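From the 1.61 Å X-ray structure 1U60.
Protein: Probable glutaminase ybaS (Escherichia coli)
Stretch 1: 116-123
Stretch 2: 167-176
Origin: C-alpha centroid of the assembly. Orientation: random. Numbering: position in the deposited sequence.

Stretch 1 (116-123) VNAGAIAT
Stretch 2, residues 167-176: HNRAIAWLLY

Both stretches are helical and belong to one chain. Helix 117-123 starts directly after Val116, its N-cap residue (phi/psi -92/163), and runs on beyond Thr123; residues 167-176 lie inside a longer helix. Helical phi values fall between -56° and -73° and psi between -31° and -50°, and the i to i+4 bonds confirm the assignment, from Ala120 N to Val116 O (3.0 Å) in the first stretch and from Ile171 N to His167 O (3.0 Å) in the second. The axes approach to 9.5 Å, with 66° between their N-to-C directions (signed crossing angle -66°). CA-CA distances set the register: Asn117-Asn168 7.5 Å, Ala118-Ile171 6.0 Å, Ile121-Ala172 6.7 Å and Ala122-Leu175 7.2 Å. The interface buries 332 Å², both sides summed.

Along stretch 2, His167 (chi1 t) does not touch stretch 1. Asn168 is the first to touch: its CA-CB bond points sideways, but its end comes nearer; chi1 is m (-79°) and chi2 is modelled at 164°. Asn168 ND2 lies 3.1 Å from Asn117 ND2, where Asn117 has chi1 -80° and chi2 27°. The Asn168 amide is probably turned over in the model, so the nature of this polar contact stays open. Asn168 CG also lies 3.9 Å from Ile121 CD1.

The CA-CB bond of Arg169 (m, t, t, chi4 -168°) points away, and Ala170 is out of reach. The CA-CB bond of Ile171 (chi1 m, chi2 t) points toward stretch 1. Its CG2 comes within 3.5 Å of Ala118 CA and 3.6 Å of Ala118 CB, a close apolar fit at the shortest CA-CA pairing in the register. The same Ile171 CG2 is 4.1 Å from Ile121 CD1.

The CA-CB bond of Ala172 points sideways, its CB 4.2 Å from Ile121 CG2. Ile121 (chi1 -69°, chi2 163°) is the knob in a hole formed by Asn168, Ile171, Ala172 and Leu175, consistent with its 71 Å² of covered surface.

Trp173 (chi1 -78°, chi2 121°) and Leu174 (m, t) do not reach stretch 1. Leu175 (chi1 m, chi2 t) does: its CD1 packs 3.2 Å from Ala118 O, 4.3 Å from both Ala118 CB and Ile121 CB, and 4.4 Å from Ala122 CB. That methyl therefore meets backbone as well as apolar side chains. The apolar pairings are van der Waals contacts between buried residues, which cover one another's hydrocarbon surface. Tyr176 (chi1 t, chi2 -91°) is out of reach.

Within stretch 1, Thr123 (chi1 m) donates from OG1 to Gly119 O at 2.7 Å, returning its hydroxyl to its own helix.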

# COMPACT_ATOMS: atom_id res chain seq x y z
N VAL A 116 -1.94 -13.27 1.22
CA VAL A 116 -1.05 -14.21 1.89
C VAL A 116 -1.71 -15.60 1.82
O VAL A 116 -2.86 -15.70 1.47
CB VAL A 116 -0.70 -13.80 3.31
CG1 VAL A 116 -0.04 -12.41 3.28
CG2 VAL A 116 -1.93 -13.87 4.23
N ASN A 117 -0.96 -16.65 2.07
CA ASN A 117 -1.53 -18.00 1.85
C ASN A 117 -2.84 -18.24 2.65
O ASN A 117 -3.81 -18.79 2.17
CB ASN A 117 -0.51 -19.09 2.20
CG ASN A 117 0.52 -19.34 1.11
OD1 ASN A 117 0.84 -18.47 0.30
ND2 ASN A 117 1.13 -20.54 1.15
N ALA A 118 -2.84 -17.82 3.91
CA ALA A 118 -3.98 -18.05 4.78
C ALA A 118 -5.21 -17.30 4.22
O ALA A 118 -6.28 -17.88 4.08
CB ALA A 118 -3.64 -17.55 6.24
N GLY A 119 -5.04 -16.03 3.85
CA GLY A 119 -6.13 -15.30 3.27
C GLY A 119 -6.62 -15.88 1.95
O GLY A 119 -7.80 -15.81 1.64
N ALA A 120 -5.71 -16.43 1.17
CA ALA A 120 -6.04 -16.93 -0.13
C ALA A 120 -6.84 -18.20 0.01
O ALA A 120 -7.80 -18.42 -0.69
CB ALA A 120 -4.77 -17.19 -0.93
N ILE A 121 -6.44 -19.05 0.95
CA ILE A 121 -7.18 -20.28 1.21
C ILE A 121 -8.60 -19.97 1.69
O ILE A 121 -9.58 -20.60 1.26
CB ILE A 121 -6.41 -21.18 2.20
CG1 ILE A 121 -5.15 -21.72 1.53
CG2 ILE A 121 -7.28 -22.37 2.64
CD1 ILE A 121 -4.09 -22.29 2.48
N ALA A 122 -8.72 -18.94 2.52
CA ALA A 122 -10.03 -18.44 2.99
C ALA A 122 -10.85 -17.84 1.86
O ALA A 122 -12.09 -18.10 1.78
CB ALA A 122 -9.87 -17.47 4.09
N THR A 123 -10.20 -17.15 0.92
CA THR A 123 -10.89 -16.54 -0.23
C THR A 123 -11.38 -17.68 -1.17
O THR A 123 -12.50 -17.67 -1.67
CB THR A 123 -9.99 -15.58 -0.93
OG1 THR A 123 -9.52 -14.55 0.01
CG2 THR A 123 -10.73 -14.86 -2.06
N HIS A 167 1.96 -27.76 5.14
CA HIS A 167 1.83 -26.55 5.90
C HIS A 167 0.54 -25.78 5.53
O HIS A 167 -0.12 -25.20 6.42
CB HIS A 167 3.10 -25.72 5.73
CG HIS A 167 3.18 -24.56 6.65
ND1 HIS A 167 3.90 -24.58 7.82
CD2 HIS A 167 2.64 -23.33 6.55
CE1 HIS A 167 3.79 -23.40 8.42
NE2 HIS A 167 3.01 -22.63 7.67
N ASN A 168 0.11 -25.82 4.26
CA ASN A 168 -1.19 -25.24 3.89
C ASN A 168 -2.38 -26.01 4.48
O ASN A 168 -3.42 -25.40 4.79
CB ASN A 168 -1.35 -25.15 2.38
CG ASN A 168 -0.63 -23.98 1.76
OD1 ASN A 168 -0.45 -23.97 0.52
ND2 ASN A 168 -0.15 -23.05 2.55
N ARG A 169 -2.24 -27.32 4.66
CA ARG A 169 -3.27 -28.13 5.37
C ARG A 169 -3.43 -27.63 6.77
O ARG A 169 -4.58 -27.49 7.28
CB ARG A 169 -2.94 -29.62 5.40
CG ARG A 169 -2.78 -30.30 4.04
CD ARG A 169 -2.40 -31.75 4.12
NE ARG A 169 -1.93 -32.22 2.81
CZ ARG A 169 -1.75 -33.51 2.50
NH1 ARG A 169 -2.05 -34.49 3.36
NH2 ARG A 169 -1.29 -33.82 1.31
N ALA A 170 -2.30 -27.35 7.43
CA ALA A 170 -2.32 -26.76 8.76
C ALA A 170 -3.05 -25.41 8.80
O ALA A 170 -3.89 -25.19 9.66
CB ALA A 170 -0.96 -26.58 9.29
N ILE A 171 -2.67 -24.52 7.88
CA ILE A 171 -3.31 -23.22 7.78
C ILE A 171 -4.83 -23.32 7.56
O ILE A 171 -5.60 -22.59 8.20
CB ILE A 171 -2.61 -22.35 6.69
CG1 ILE A 171 -1.24 -21.90 7.17
CG2 ILE A 171 -3.44 -21.12 6.39
CD1 ILE A 171 -0.42 -21.18 6.13
N ALA A 172 -5.27 -24.24 6.70
CA ALA A 172 -6.67 -24.43 6.47
C ALA A 172 -7.40 -24.80 7.77
O ALA A 172 -8.47 -24.32 8.02
CB ALA A 172 -6.88 -25.47 5.47
N TRP A 173 -6.82 -25.68 8.57
CA TRP A 173 -7.43 -26.07 9.82
C TRP A 173 -7.42 -24.93 10.83
O TRP A 173 -8.37 -24.80 11.60
CB TRP A 173 -6.76 -27.36 10.39
CG TRP A 173 -7.19 -28.63 9.71
CD1 TRP A 173 -6.39 -29.51 9.08
CD2 TRP A 173 -8.53 -29.17 9.60
NE1 TRP A 173 -7.12 -30.56 8.58
CE2 TRP A 173 -8.44 -30.37 8.86
CE3 TRP A 173 -9.79 -28.74 10.02
CZ2 TRP A 173 -9.55 -31.17 8.57
CZ3 TRP A 173 -10.89 -29.52 9.75
CH2 TRP A 173 -10.77 -30.72 9.01
N LEU A 174 -6.36 -24.13 10.89
CA LEU A 174 -6.34 -22.97 11.75
C LEU A 174 -7.44 -21.96 11.41
O LEU A 174 -8.14 -21.43 12.31
CB LEU A 174 -5.02 -22.23 11.66
CG LEU A 174 -3.82 -22.94 12.31
CD1 LEU A 174 -2.54 -22.18 12.00
CD2 LEU A 174 -4.02 -23.16 13.83
N LEU A 175 -7.58 -21.66 10.13
CA LEU A 175 -8.71 -20.84 9.65
C LEU A 175 -10.07 -21.46 10.04
O LEU A 175 -10.93 -20.78 10.62
CB LEU A 175 -8.62 -20.65 8.14
CG LEU A 175 -7.41 -19.84 7.70
CD1 LEU A 175 -7.15 -20.11 6.25
CD2 LEU A 175 -7.64 -18.37 7.94
N TYR A 176 -10.26 -22.73 9.78
CA TYR A 176 -11.53 -23.39 10.03
C TYR A 176 -11.87 -23.31 11.52
O TYR A 176 -13.03 -23.02 11.91
CB TYR A 176 -11.45 -24.82 9.60
CG TYR A 176 -12.78 -25.54 9.65
CD1 TYR A 176 -13.17 -26.23 10.79
CD2 TYR A 176 -13.63 -25.52 8.56
CE1 TYR A 176 -14.38 -26.88 10.86
CE2 TYR A 176 -14.86 -26.17 8.61
CZ TYR A 176 -15.23 -26.85 9.77
OH TYR A 176 -16.43 -27.50 9.84